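PDB 4MFI: Sn-glycerol-3-phosphate ABC transporter substrate-binding protein UspB from Mycobacterium tuberculosis, which probably captures glycerophosphocholine outside the membrane and delivers it to its ABC transporter, as the substrate-binding subunit of a glycerophosphodiester uptake system. Local coordinates for residues E55-F60 and V69-A74; Q83-A88 and F106-S111; Q175-F180 and G238-N243; T209-N214 and G219-K224. All coordinates share one frame; numbering follows the deposited sequence.

How the contacts relate
Contacts 1 and 2 come first along the chain and follow each other directly: strand 69-73 of contact 1 runs on into helix 78-88 of contact 2, their centres are about 22 Å apart, and Ala74 packs on Lys84. Contacts 3 and 4 lie in another part of the molecule, about 14 Å apart between centres, with contact 4 falling in the sequence between the two halves of contact 3; Trp177 packs on Pro213 and Tyr241 on Phe210. The centres of contacts 1 and 3 are about 45 Å apart, on opposite sides of the chain's centre. The arrangement is consistent with the two-lobed build of solute-binding proteins, each pair of contacts probably lying in one lobe.

Contact 1 of 4, residues E55-F60 and V69-A74; sequences ELIGRF and VKLIDA
Beside the place where Ile57 meets Val69, the shortest polar bond belongs to another face of the same helix: Arg59 NE donates to Glu55 OE2 over 2.8 Å, almost straight at 167° and in the guanidinium plane, using the anti lone pair of the carboxylate. Arg59 NH1 also bonds Asn335, on the neighbouring helix 333-343. Within 55-60, the face turned to strand 69-73 is apolar. Ile57 lies obliquely over the strand, its CG2 3.8 Å from Val69 CB, while its extended CG1 arm (chi2 169°) carries CD1 on to Leu71 CB at 3.7 Å. Val69 divides its branches: CG1 faces Ile57, and CG2 comes 3.6 Å from Phe60 CD2. Beta-branched Val69 suits a strand and fills both directions at once, and Lys70 between the two contacting residues turns away. Segments 55-60 and 69-73 run nearly antiparallel (169°), as members of the beta-alpha-beta crossover 39-43, 50-63, 69-73. Phe326 of helix 317-330 closes over Ile57, Phe60 and Val69. The two segments meet by apolar packing alone; one turn on from Ile57, Gln61 OE1 takes the N-H of Val69, a polar tie between helix and strand, while the Glu55-Arg59 salt bridge lies away from the strand.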
loop_
_atom_site.group_PDB
_atom_site.type_symbol
_atom_site.label_atom_id
_atom_site.label_comp_id
_atom_site.label_asym_id
_atom_site.label_seq_id
_atom_site.Cartn_x
_atom_site.Cartn_y
_atom_site.Cartn_z
ATOM N N GLU A 55 2.914 -22.777 -5.606
ATOM C CA GLU A 55 1.891 -23.572 -4.937
ATOM C C GLU A 55 0.498 -23.171 -5.416
ATOM O O GLU A 55 -0.344 -24.030 -5.686
ATOM C CB GLU A 55 2.008 -23.441 -3.410
ATOM C CG GLU A 55 0.814 -24.000 -2.626
ATOM C CD GLU A 55 0.634 -25.504 -2.762
ATOM O OE1 GLU A 55 1.616 -26.209 -3.092
ATOM O OE2 GLU A 55 -0.502 -25.984 -2.526
ATOM N N LEU A 56 0.253 -21.870 -5.538
ATOM C CA LEU A 56 -1.045 -21.397 -6.009
ATOM C C LEU A 56 -1.301 -21.833 -7.455
ATOM O O LEU A 56 -2.423 -22.202 -7.814
ATOM C CB LEU A 56 -1.147 -19.879 -5.872
ATOM C CG LEU A 56 -1.176 -19.375 -4.428
ATOM C CD1 LEU A 56 -1.203 -17.854 -4.375
ATOM C CD2 LEU A 56 -2.366 -19.972 -3.679
ATOM N N ILE A 57 -0.255 -21.813 -8.277
ATOM C CA ILE A 57 -0.358 -22.279 -9.659
ATOM C C ILE A 57 -0.707 -23.769 -9.706
ATOM O O ILE A 57 -1.528 -24.201 -10.519
ATOM C CB ILE A 57 0.944 -21.990 -10.445
ATOM C CG1 ILE A 57 1.042 -20.495 -10.772
ATOM C CG2 ILE A 57 1.006 -22.811 -11.731
ATOM C CD1 ILE A 57 2.399 -20.078 -11.305
ATOM N N GLY A 58 -0.096 -24.546 -8.812
ATOM C CA GLY A 58 -0.384 -25.967 -8.727
ATOM C C GLY A 58 -1.838 -26.206 -8.366
ATOM O O GLY A 58 -2.500 -27.073 -8.952
ATOM N N ARG A 59 -2.337 -25.440 -7.400
ATOM C CA ARG A 59 -3.740 -25.541 -7.004
ATOM C C ARG A 59 -4.655 -25.176 -8.171
ATOM O O ARG A 59 -5.679 -25.826 -8.395
ATOM C CB ARG A 59 -4.036 -24.636 -5.802
ATOM C CG ARG A 59 -3.267 -25.002 -4.535
ATOM C CD ARG A 59 -3.524 -23.997 -3.417
ATOM N NE ARG A 59 -2.797 -24.361 -2.203
ATOM C CZ ARG A 59 -3.033 -23.849 -0.999
ATOM N NH1 ARG A 59 -3.983 -22.938 -0.833
ATOM N NH2 ARG A 59 -2.327 -24.265 0.044
ATOM N N PHE A 60 -4.276 -24.142 -8.918
ATOM C CA PHE A 60 -5.065 -23.708 -10.065
ATOM C C PHE A 60 -5.145 -24.799 -11.125
ATOM O O PHE A 60 -6.229 -25.115 -11.633
ATOM C CB PHE A 60 -4.479 -22.429 -10.664
ATOM C CG PHE A 60 -5.160 -21.985 -11.920
ATOM C CD1 PHE A 60 -6.387 -21.345 -11.867
ATOM C CD2 PHE A 60 -4.573 -22.211 -13.159
ATOM C CE1 PHE A 60 -7.017 -20.932 -13.027
ATOM C CE2 PHE A 60 -5.195 -21.796 -14.327
ATOM C CZ PHE A 60 -6.424 -21.158 -14.260
ATOM N N VAL A 69 -0.144 -22.642 -16.362
ATOM C CA VAL A 69 0.375 -21.308 -16.096
ATOM C C VAL A 69 1.894 -21.338 -16.050
ATOM O O VAL A 69 2.494 -22.237 -15.455
ATOM C CB VAL A 69 -0.155 -20.764 -14.749
ATOM C CG1 VAL A 69 0.347 -19.346 -14.514
ATOM C CG2 VAL A 69 -1.676 -20.804 -14.714
ATOM N N LYS A 70 2.512 -20.357 -16.694
ATOM C CA LYS A 70 3.952 -20.185 -16.643
ATOM C C LYS A 70 4.253 -18.983 -15.750
ATOM O O LYS A 70 3.794 -17.868 -16.023
ATOM C CB LYS A 70 4.493 -19.968 -18.057
ATOM C CG LYS A 70 5.978 -19.684 -18.149
ATOM C CD LYS A 70 6.823 -20.742 -17.466
ATOM C CE LYS A 70 8.307 -20.413 -17.613
ATOM N NZ LYS A 70 9.184 -21.371 -16.876
ATOM N N LEU A 71 4.995 -19.221 -14.672
ATOM C CA LEU A 71 5.418 -18.149 -13.779
ATOM C C LEU A 71 6.697 -17.532 -14.321
ATOM O O LEU A 71 7.726 -18.201 -14.433
ATOM C CB LEU A 71 5.644 -18.683 -12.363
ATOM C CG LEU A 71 6.039 -17.652 -11.299
ATOM C CD1 LEU A 71 4.932 -16.628 -11.110
ATOM C CD2 LEU A 71 6.364 -18.335 -9.975
ATOM N N ILE A 72 6.618 -16.255 -14.679
ATOM C CA ILE A 72 7.741 -15.544 -15.262
ATOM C C ILE A 72 8.309 -14.578 -14.233
ATOM O O ILE A 72 7.564 -13.784 -13.665
ATOM C CB ILE A 72 7.282 -14.723 -16.483
ATOM C CG1 ILE A 72 6.621 -15.624 -17.528
ATOM C CG2 ILE A 72 8.448 -13.957 -17.088
ATOM C CD1 ILE A 72 7.556 -16.637 -18.109
ATOM N N ASP A 73 9.617 -14.651 -13.981
ATOM C CA ASP A 73 10.287 -13.642 -13.160
ATOM C C ASP A 73 10.434 -12.376 -13.999
ATOM O O ASP A 73 11.344 -12.262 -14.828
ATOM C CB ASP A 73 11.656 -14.133 -12.678
ATOM C CG ASP A 73 12.263 -13.232 -11.602
ATOM O OD1 ASP A 73 11.815 -12.071 -11.453
ATOM O OD2 ASP A 73 13.197 -13.687 -10.903
ATOM N N ALA A 74 9.537 -11.426 -13.770
ATOM C CA ALA A 74 9.437 -10.241 -14.613
ATOM C C ALA A 74 10.185 -9.045 -14.030
ATOM O O ALA A 74 10.130 -7.941 -14.575
ATOM C CB ALA A 74 7.969 -9.892 -14.847
#

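Contact 2 of 4, residues Q83-A88 and F106-S111; sequences QKFNAA and FHFALS
The ring of Phe108 is sandwiched: Phe85 CD2 stands 3.6 Å above the centre of one face, His107 CD2 lies 3.7 Å from the plane over the centre of the opposite face, and Asn86 OD1 sits at the edge, 4.0 Å from Phe108 CE1. Phe85 with Phe108 is a T-shaped (edge-to-face) pair joining two helices, 78-88 and 104-110, of an alpha/beta lobe; strand 97-101 lies between them in the sequence. The ring centroids are 4.8 Å apart and the planes meet at 64°, so the weakly positive C-H edge of Phe85 points into the pi cloud of Phe108. Each ring reaches out from its own helix, and the two side chains run antiparallel alongside each other. CG of Phe85 stands anti to the backbone N (chi1 -177°), whereas that of Phe108 is anti to the carbonyl carbon (chi1 -69°), and these settings swing the rings into the gap between the helices. Phenylalanine suits both places because both are buried: Pro95 and Pro312 also touch Phe85, and Val113 touches Phe108. Asn86 and His107, by contrast, belong to the exposed margin, where polar side chains can use solvent. A water bridges them there, donating to Asn86 OD1 at a notably short 2.5 Å and lying 2.9 Å from His107 NE2. Farther along the chain, Ser111 OG donates back to Phe108 O over 2.7 Å, tilted somewhat from the carbonyl plane.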
loop_
_atom_site.group_PDB
_atom_site.type_symbol
_atom_site.label_atom_id
_atom_site.label_comp_id
_atom_site.label_asym_id
_atom_site.label_seq_id
_atom_site.Cartn_x
_atom_site.Cartn_y
_atom_site.Cartn_z
ATOM N N GLN A 83 8.436 -1.773 -16.470
ATOM C CA GLN A 83 9.245 -1.528 -17.667
ATOM C C GLN A 83 9.226 -2.714 -18.625
ATOM O O GLN A 83 9.190 -2.535 -19.845
ATOM C CB GLN A 83 10.684 -1.152 -17.314
ATOM C CG GLN A 83 10.811 0.138 -16.508
ATOM C CD GLN A 83 10.149 1.344 -17.165
ATOM O OE1 GLN A 83 9.929 1.375 -18.377
ATOM N NE2 GLN A 83 9.841 2.352 -16.362
ATOM N N LYS A 84 9.249 -3.926 -18.079
ATOM C CA LYS A 84 9.202 -5.108 -18.928
ATOM C C LYS A 84 7.866 -5.154 -19.671
ATOM O O LYS A 84 7.824 -5.445 -20.874
ATOM C CB LYS A 84 9.421 -6.374 -18.099
ATOM C CG LYS A 84 9.632 -7.633 -18.928
ATOM C CD LYS A 84 9.692 -8.861 -18.026
ATOM C CE LYS A 84 9.807 -10.152 -18.822
ATOM N NZ LYS A 84 11.095 -10.234 -19.564
ATOM N N PHE A 85 6.785 -4.833 -18.962
ATOM C CA PHE A 85 5.463 -4.762 -19.576
ATOM C C PHE A 85 5.425 -3.683 -20.658
ATOM O O PHE A 85 4.953 -3.926 -21.767
ATOM C CB PHE A 85 4.398 -4.501 -18.504
ATOM C CG PHE A 85 2.982 -4.488 -19.027
ATOM C CD1 PHE A 85 2.532 -5.465 -19.906
ATOM C CD2 PHE A 85 2.086 -3.512 -18.601
ATOM C CE1 PHE A 85 1.218 -5.452 -20.367
ATOM C CE2 PHE A 85 0.780 -3.496 -19.053
ATOM C CZ PHE A 85 0.343 -4.467 -19.943
ATOM N N ASN A 86 5.931 -2.493 -20.345
ATOM C CA ASN A 86 5.961 -1.409 -21.316
ATOM C C ASN A 86 6.630 -1.831 -22.627
ATOM O O ASN A 86 6.118 -1.564 -23.720
ATOM C CB ASN A 86 6.682 -0.194 -20.731
ATOM C CG ASN A 86 6.441 1.053 -21.534
ATOM O OD1 ASN A 86 5.296 1.393 -21.841
ATOM N ND2 ASN A 86 7.514 1.732 -21.904
ATOM N N ALA A 87 7.768 -2.507 -22.516
ATOM C CA ALA A 87 8.501 -2.927 -23.704
ATOM C C ALA A 87 7.746 -3.983 -24.498
ATOM O O ALA A 87 7.811 -4.011 -25.728
ATOM C CB ALA A 87 9.880 -3.432 -23.326
ATOM N N ALA A 88 7.028 -4.854 -23.793
ATOM C CA ALA A 88 6.319 -5.947 -24.447
ATOM C C ALA A 88 5.119 -5.437 -25.244
ATOM O O ALA A 88 4.646 -6.102 -26.167
ATOM C CB ALA A 88 5.879 -6.977 -23.421
ATOM N N PHE A 106 -2.607 2.656 -12.951
ATOM C CA PHE A 106 -3.358 3.733 -13.599
ATOM C C PHE A 106 -2.611 4.253 -14.819
ATOM O O PHE A 106 -3.228 4.594 -15.827
ATOM C CB PHE A 106 -3.667 4.882 -12.638
ATOM C CG PHE A 106 -4.459 6.001 -13.270
ATOM C CD1 PHE A 106 -5.837 5.906 -13.396
ATOM C CD2 PHE A 106 -3.825 7.145 -13.740
ATOM C CE1 PHE A 106 -6.572 6.932 -13.978
ATOM C CE2 PHE A 106 -4.554 8.170 -14.326
ATOM C CZ PHE A 106 -5.929 8.065 -14.446
ATOM N N HIS A 107 -1.285 4.328 -14.724
ATOM C CA HIS A 107 -0.480 4.716 -15.874
ATOM C C HIS A 107 -0.836 3.875 -17.097
ATOM O O HIS A 107 -1.060 4.396 -18.196
ATOM C CB HIS A 107 1.002 4.571 -15.563
ATOM C CG HIS A 107 1.869 4.705 -16.765
ATOM N ND1 HIS A 107 2.227 5.927 -17.293
ATOM C CD2 HIS A 107 2.423 3.766 -17.572
ATOM C CE1 HIS A 107 2.980 5.735 -18.361
ATOM N NE2 HIS A 107 3.108 4.433 -18.555
ATOM N N PHE A 108 -0.913 2.564 -16.905
ATOM C CA PHE A 108 -1.265 1.684 -18.011
ATOM C C PHE A 108 -2.753 1.714 -18.372
ATOM O O PHE A 108 -3.099 1.673 -19.552
ATOM C CB PHE A 108 -0.781 0.262 -17.727
ATOM C CG PHE A 108 0.713 0.132 -17.751
ATOM C CD1 PHE A 108 1.416 0.325 -18.934
ATOM C CD2 PHE A 108 1.423 -0.158 -16.594
ATOM C CE1 PHE A 108 2.798 0.210 -18.968
ATOM C CE2 PHE A 108 2.812 -0.271 -16.618
ATOM C CZ PHE A 108 3.498 -0.083 -17.809
ATOM N N ALA A 109 -3.630 1.788 -17.372
ATOM C CA ALA A 109 -5.066 1.862 -17.640
ATOM C C ALA A 109 -5.404 3.093 -18.478
ATOM O O ALA A 109 -6.163 3.007 -19.448
ATOM C CB ALA A 109 -5.860 1.874 -16.346
ATOM N N LEU A 110 -4.831 4.237 -18.107
ATOM C CA LEU A 110 -5.083 5.481 -18.831
ATOM C C LEU A 110 -4.615 5.393 -20.280
ATOM O O LEU A 110 -5.226 5.984 -21.180
ATOM C CB LEU A 110 -4.389 6.652 -18.130
ATOM C CG LEU A 110 -4.599 8.029 -18.759
ATOM C CD1 LEU A 110 -6.057 8.418 -18.683
ATOM C CD2 LEU A 110 -3.737 9.067 -18.071
ATOM N N SER A 111 -3.540 4.644 -20.510
ATOM C CA SER A 111 -2.992 4.496 -21.858
ATOM C C SER A 111 -3.802 3.537 -22.734
ATOM O O SER A 111 -3.535 3.408 -23.930
ATOM C CB SER A 111 -1.521 4.062 -21.809
ATOM O OG SER A 111 -1.379 2.722 -21.388
HETATM O O HOH W 1 3.730 3.218 -21.060
#

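Contact 3 of 4, residues Q175-F180 and G238-N243; sequences QSWSEF and GNFYRN
Trp177 and Phe240 carry the tight part of this contact, where the first turn of helix 177-191 meets helix 232-245. Phe240 pushes its outer rim into the angle between the Trp177 backbone and indole: CZ comes 3.7 Å from Trp177 CB, and CE1 comes 3.5 Å from Trp177 O. Farther along, Trp177 CE3 is 3.9 Å from Phe240 CZ. The rings are oblique, with planes at 71°, and they touch through Phe240 CZ and CE2 against Trp177 CB and CE3. CG of Phe240 is anti to its backbone N (chi1 167°), which sends the ring across to the other helix. Phe217 adds a third aromatic to the pair, and Val270 and Pro293 also touch Trp177, so large apolar rings suit the inner side. The outer side is looser and more polar: Ser178 is exposed and its side chain stays about 5 Å from the other segment, and Phe240 itself is only partly buried. There the helix start is fastened. Ser176, the N-cap, accepts from Glu179 N at 2.9 Å, while Glu179 OE1 takes the N-H of Gln175 at 2.8 Å and OE2 pairs with Arg172. The division of labour is plain: polar bonds fix the helix terminus and probably help to position Trp177, whereas no hydrogen bond links Trp177 to Phe240, and the tie between them is van der Waals packing and burial.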
loop_
_atom_site.group_PDB
_atom_site.type_symbol
_atom_site.label_atom_id
_atom_site.label_comp_id
_atom_site.label_asym_id
_atom_site.label_seq_id
_atom_site.Cartn_x
_atom_site.Cartn_y
_atom_site.Cartn_z
ATOM N N GLN A 175 -5.020 7.612 20.311
ATOM C CA GLN A 175 -6.388 7.759 19.819
ATOM C C GLN A 175 -6.485 8.814 18.730
ATOM O O GLN A 175 -7.385 8.779 17.889
ATOM C CB GLN A 175 -7.301 8.175 20.977
ATOM C CG GLN A 175 -7.677 7.056 21.939
ATOM C CD GLN A 175 -8.743 6.147 21.368
ATOM O OE1 GLN A 175 -9.248 6.375 20.264
ATOM N NE2 GLN A 175 -9.096 5.114 22.114
ATOM N N SER A 176 -5.575 9.781 18.779
ATOM C CA SER A 176 -5.494 10.824 17.768
ATOM C C SER A 176 -4.037 11.200 17.599
ATOM O O SER A 176 -3.219 10.980 18.504
ATOM C CB SER A 176 -6.310 12.062 18.177
ATOM O OG SER A 176 -5.753 12.699 19.321
ATOM N N TRP A 177 -3.699 11.789 16.462
ATOM C CA TRP A 177 -2.351 12.296 16.297
ATOM C C TRP A 177 -2.026 13.403 17.300
ATOM O O TRP A 177 -0.882 13.513 17.759
ATOM C CB TRP A 177 -2.115 12.731 14.846
ATOM C CG TRP A 177 -1.870 11.540 13.967
ATOM C CD1 TRP A 177 -2.732 10.989 13.059
ATOM C CD2 TRP A 177 -0.695 10.726 13.955
ATOM N NE1 TRP A 177 -2.149 9.882 12.470
ATOM C CE2 TRP A 177 -0.902 9.701 13.006
ATOM C CE3 TRP A 177 0.517 10.767 14.650
ATOM C CZ2 TRP A 177 0.064 8.729 12.731
ATOM C CZ3 TRP A 177 1.474 9.801 14.379
ATOM C CH2 TRP A 177 1.242 8.795 13.427
ATOM N N SER A 178 -3.028 14.195 17.682
ATOM C CA SER A 178 -2.801 15.235 18.675
ATOM C C SER A 178 -2.515 14.664 20.063
ATOM O O SER A 178 -1.681 15.204 20.791
ATOM C CB SER A 178 -3.954 16.237 18.688
ATOM O OG SER A 178 -3.940 16.980 17.484
ATOM N N GLU A 179 -3.166 13.559 20.425
ATOM C CA GLU A 179 -2.792 12.879 21.665
ATOM C C GLU A 179 -1.351 12.388 21.588
ATOM O O GLU A 179 -0.582 12.541 22.541
ATOM C CB GLU A 179 -3.718 11.701 21.974
ATOM C CG GLU A 179 -3.415 11.059 23.337
ATOM C CD GLU A 179 -4.150 9.754 23.587
ATOM O OE1 GLU A 179 -4.293 8.941 22.647
ATOM O OE2 GLU A 179 -4.585 9.533 24.743
ATOM N N PHE A 180 -0.974 11.801 20.454
ATOM C CA PHE A 180 0.389 11.326 20.313
ATOM C C PHE A 180 1.385 12.468 20.455
ATOM O O PHE A 180 2.434 12.319 21.082
ATOM C CB PHE A 180 0.633 10.604 18.992
ATOM C CG PHE A 180 2.019 10.054 18.909
ATOM C CD1 PHE A 180 2.410 9.061 19.794
ATOM C CD2 PHE A 180 2.955 10.572 18.022
ATOM C CE1 PHE A 180 3.706 8.564 19.797
ATOM C CE2 PHE A 180 4.260 10.068 18.004
ATOM C CZ PHE A 180 4.631 9.065 18.900
ATOM N N GLY A 238 0.996 19.403 7.678
ATOM C CA GLY A 238 2.415 19.560 7.385
ATOM C C GLY A 238 3.179 20.159 8.555
ATOM O O GLY A 238 4.293 19.727 8.876
ATOM N N ASN A 239 2.580 21.152 9.207
ATOM C CA ASN A 239 3.205 21.765 10.372
ATOM C C ASN A 239 3.219 20.864 11.598
ATOM O O ASN A 239 4.151 20.920 12.384
ATOM C CB ASN A 239 2.576 23.126 10.675
ATOM C CG ASN A 239 3.101 24.210 9.757
ATOM O OD1 ASN A 239 2.348 24.856 9.036
ATOM N ND2 ASN A 239 4.413 24.401 9.771
ATOM N N PHE A 240 2.211 20.007 11.744
ATOM C CA PHE A 240 2.234 18.989 12.796
ATOM C C PHE A 240 3.484 18.119 12.643
ATOM O O PHE A 240 4.226 17.876 13.600
ATOM C CB PHE A 240 0.973 18.124 12.717
ATOM C CG PHE A 240 1.041 16.876 13.533
ATOM C CD1 PHE A 240 0.706 16.903 14.881
ATOM C CD2 PHE A 240 1.417 15.668 12.961
ATOM C CE1 PHE A 240 0.752 15.755 15.649
ATOM C CE2 PHE A 240 1.479 14.504 13.742
ATOM C CZ PHE A 240 1.143 14.558 15.079
ATOM N N TYR A 241 3.710 17.665 11.415
ATOM C CA TYR A 241 4.870 16.859 11.075
ATOM C C TYR A 241 6.173 17.638 11.297
ATOM O O TYR A 241 7.092 17.150 11.950
ATOM C CB TYR A 241 4.715 16.393 9.623
ATOM C CG TYR A 241 5.957 15.881 8.940
ATOM C CD1 TYR A 241 6.662 16.692 8.060
ATOM C CD2 TYR A 241 6.407 14.573 9.134
ATOM C CE1 TYR A 241 7.780 16.227 7.403
ATOM C CE2 TYR A 241 7.529 14.101 8.474
ATOM C CZ TYR A 241 8.212 14.937 7.613
ATOM O OH TYR A 241 9.330 14.488 6.952
ATOM N N ARG A 242 6.253 18.856 10.770
ATOM C CA ARG A 242 7.464 19.652 10.929
ATOM C C ARG A 242 7.765 19.917 12.399
ATOM O O ARG A 242 8.920 19.828 12.822
ATOM C CB ARG A 242 7.350 20.978 10.174
ATOM C CG ARG A 242 8.637 21.785 10.165
ATOM C CD ARG A 242 8.481 23.063 9.341
ATOM N NE ARG A 242 9.732 23.811 9.329
ATOM C CZ ARG A 242 10.142 24.569 10.339
ATOM N NH1 ARG A 242 9.379 24.688 11.422
ATOM N NH2 ARG A 242 11.306 25.205 10.271
ATOM N N ASN A 243 6.735 20.250 13.174
ATOM C CA ASN A 243 6.933 20.563 14.579
ATOM C C ASN A 243 7.330 19.336 15.386
ATOM O O ASN A 243 8.067 19.443 16.359
ATOM C CB ASN A 243 5.685 21.207 15.180
ATOM C CG ASN A 243 5.442 22.598 14.652
ATOM O OD1 ASN A 243 6.350 23.243 14.119
ATOM N ND2 ASN A 243 4.219 23.081 14.815
#

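Contact 4 of 4, residues T209-N214 and G219-K224; sequences TFQGPN and GAYSDK
A tight connection leads from helix 211-216 to the two-stranded hairpin 222-223/226-227, and this contact folds it back on itself. Gly219 N donates to Asn214 O over 2.8 Å, bent at 140° and arriving well above the carbonyl plane. Here Asn214 OD1 lies 3.4 Å from Gly219 CA, a spot with no room for a side chain, which explains the glycine. The amide of Asn214 spreads along the chain that follows, its ND2 3.4 Å from Ala220 CA and also close to the Tyr221 ring at CD1.

Tyr221 then reaches back to Phe210 and Gln211. Its hydroxyl meets Phe210 at the ring edge, 3.4 Å from CD2, and bonds the carbonyl of Ser207; a tyrosine is long enough to make both contacts. Along the ring, Gln211 CG packs 3.5 Å from Tyr221 CE2, with the amide and ring planes only 12° apart. Gln211 has an unusual first torsion (chi1 -126°, nearly eclipsed), and its end is held by two bonds, OE1 to Asp382 N and NE2 to Gln381. Asp382 also takes the N-H of Tyr221, while helices 232-245 and 391-405 close round Phe210 and Tyr221. The polar ends of Gln211 and Tyr221 are thus buried with partners: one backbone bond closes the turn, while the tyrosine and glutamine pack by their carbon atoms and bond outward with their polar ends.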
loop_
_atom_site.group_PDB
_atom_site.type_symbol
_atom_site.label_atom_id
_atom_site.label_comp_id
_atom_site.label_asym_id
_atom_site.label_seq_id
_atom_site.Cartn_x
_atom_site.Cartn_y
_atom_site.Cartn_z
ATOM N N THR A 209 3.088 7.086 4.131
ATOM C CA THR A 209 2.758 7.039 5.556
ATOM C C THR A 209 2.183 8.348 6.090
ATOM O O THR A 209 1.391 8.325 7.035
ATOM C CB THR A 209 3.946 6.610 6.440
ATOM O OG1 THR A 209 4.998 7.571 6.323
ATOM C CG2 THR A 209 4.455 5.219 6.051
ATOM N N PHE A 210 2.555 9.482 5.508
ATOM C CA PHE A 210 2.014 10.776 5.950
ATOM C C PHE A 210 0.570 10.964 5.507
ATOM O O PHE A 210 -0.151 11.801 6.046
ATOM C CB PHE A 210 2.887 11.928 5.423
ATOM C CG PHE A 210 2.363 13.305 5.760
ATOM C CD1 PHE A 210 2.499 13.824 7.038
ATOM C CD2 PHE A 210 1.747 14.084 4.781
ATOM C CE1 PHE A 210 2.015 15.092 7.341
ATOM C CE2 PHE A 210 1.266 15.352 5.079
ATOM C CZ PHE A 210 1.400 15.856 6.361
ATOM N N GLN A 211 0.145 10.184 4.520
ATOM C CA GLN A 211 -1.199 10.308 3.990
ATOM C C GLN A 211 -2.240 10.163 5.092
ATOM O O GLN A 211 -3.246 10.877 5.112
ATOM C CB GLN A 211 -1.418 9.224 2.939
ATOM C CG GLN A 211 -1.875 9.773 1.634
ATOM C CD GLN A 211 -2.036 8.739 0.541
ATOM O OE1 GLN A 211 -2.771 8.974 -0.414
ATOM N NE2 GLN A 211 -1.337 7.601 0.655
ATOM N N GLY A 212 -1.977 9.244 6.016
ATOM C CA GLY A 212 -2.886 8.989 7.116
ATOM C C GLY A 212 -3.070 10.172 8.048
ATOM O O GLY A 212 -4.199 10.636 8.230
ATOM N N PRO A 213 -1.980 10.654 8.669
ATOM C CA PRO A 213 -2.138 11.823 9.536
ATOM C C PRO A 213 -2.692 13.025 8.796
ATOM O O PRO A 213 -3.487 13.753 9.379
ATOM C CB PRO A 213 -0.717 12.094 10.060
ATOM C CG PRO A 213 0.177 11.191 9.306
ATOM C CD PRO A 213 -0.654 10.034 8.841
ATOM N N ASN A 214 -2.318 13.214 7.535
ATOM C CA ASN A 214 -2.887 14.301 6.758
ATOM C C ASN A 214 -4.419 14.188 6.729
ATOM O O ASN A 214 -5.131 15.124 7.110
ATOM C CB ASN A 214 -2.280 14.266 5.348
ATOM C CG ASN A 214 -2.501 15.543 4.568
ATOM O OD1 ASN A 214 -2.745 16.619 5.128
ATOM N ND2 ASN A 214 -2.388 15.430 3.251
ATOM N N GLY A 219 -6.743 17.170 6.047
ATOM C CA GLY A 219 -5.996 17.517 4.854
ATOM C C GLY A 219 -6.051 16.438 3.788
ATOM O O GLY A 219 -6.607 15.355 4.000
ATOM N N ALA A 220 -5.452 16.732 2.637
ATOM C CA ALA A 220 -5.276 15.748 1.575
ATOM C C ALA A 220 -4.281 16.317 0.589
ATOM O O ALA A 220 -4.118 17.536 0.496
ATOM C CB ALA A 220 -6.595 15.472 0.877
ATOM N N TYR A 221 -3.611 15.451 -0.162
ATOM C CA TYR A 221 -2.777 15.939 -1.258
ATOM C C TYR A 221 -3.657 16.461 -2.388
ATOM O O TYR A 221 -3.288 17.395 -3.109
ATOM C CB TYR A 221 -1.900 14.818 -1.807
ATOM C CG TYR A 221 -0.994 14.145 -0.807
ATOM C CD1 TYR A 221 -0.404 14.855 0.239
ATOM C CD2 TYR A 221 -0.697 12.790 -0.927
ATOM C CE1 TYR A 221 0.442 14.223 1.145
ATOM C CE2 TYR A 221 0.136 12.151 -0.021
ATOM C CZ TYR A 221 0.715 12.877 1.005
ATOM O OH TYR A 221 1.554 12.262 1.909
ATOM N N SER A 222 -4.808 15.821 -2.564
ATOM C CA SER A 222 -5.756 16.192 -3.605
ATOM C C SER A 222 -7.133 15.668 -3.233
ATOM O O SER A 222 -7.259 14.743 -2.424
ATOM C CB SER A 222 -5.321 15.641 -4.972
ATOM O OG SER A 222 -5.201 14.226 -4.954
ATOM N N ASP A 223 -8.148 16.295 -3.814
ATOM C CA ASP A 223 -9.531 15.853 -3.744
ATOM C C ASP A 223 -9.890 15.547 -5.194
ATOM O O ASP A 223 -10.105 16.459 -6.006
ATOM C CB ASP A 223 -10.401 16.982 -3.197
ATOM C CG ASP A 223 -11.842 16.572 -2.990
ATOM O OD1 ASP A 223 -12.186 15.398 -3.255
ATOM O OD2 ASP A 223 -12.633 17.437 -2.544
ATOM N N LYS A 224 -9.917 14.260 -5.527
ATOM C CA LYS A 224 -9.948 13.829 -6.925
ATOM C C LYS A 224 -8.804 14.510 -7.696
ATOM O O LYS A 224 -7.654 14.420 -7.268
ATOM C CB LYS A 224 -11.323 14.078 -7.549
ATOM C CG LYS A 224 -12.466 13.542 -6.699
ATOM C CD LYS A 224 -12.338 12.053 -6.466
ATOM C CE LYS A 224 -13.446 11.553 -5.546
ATOM N NZ LYS A 224 -14.793 11.981 -6.024
#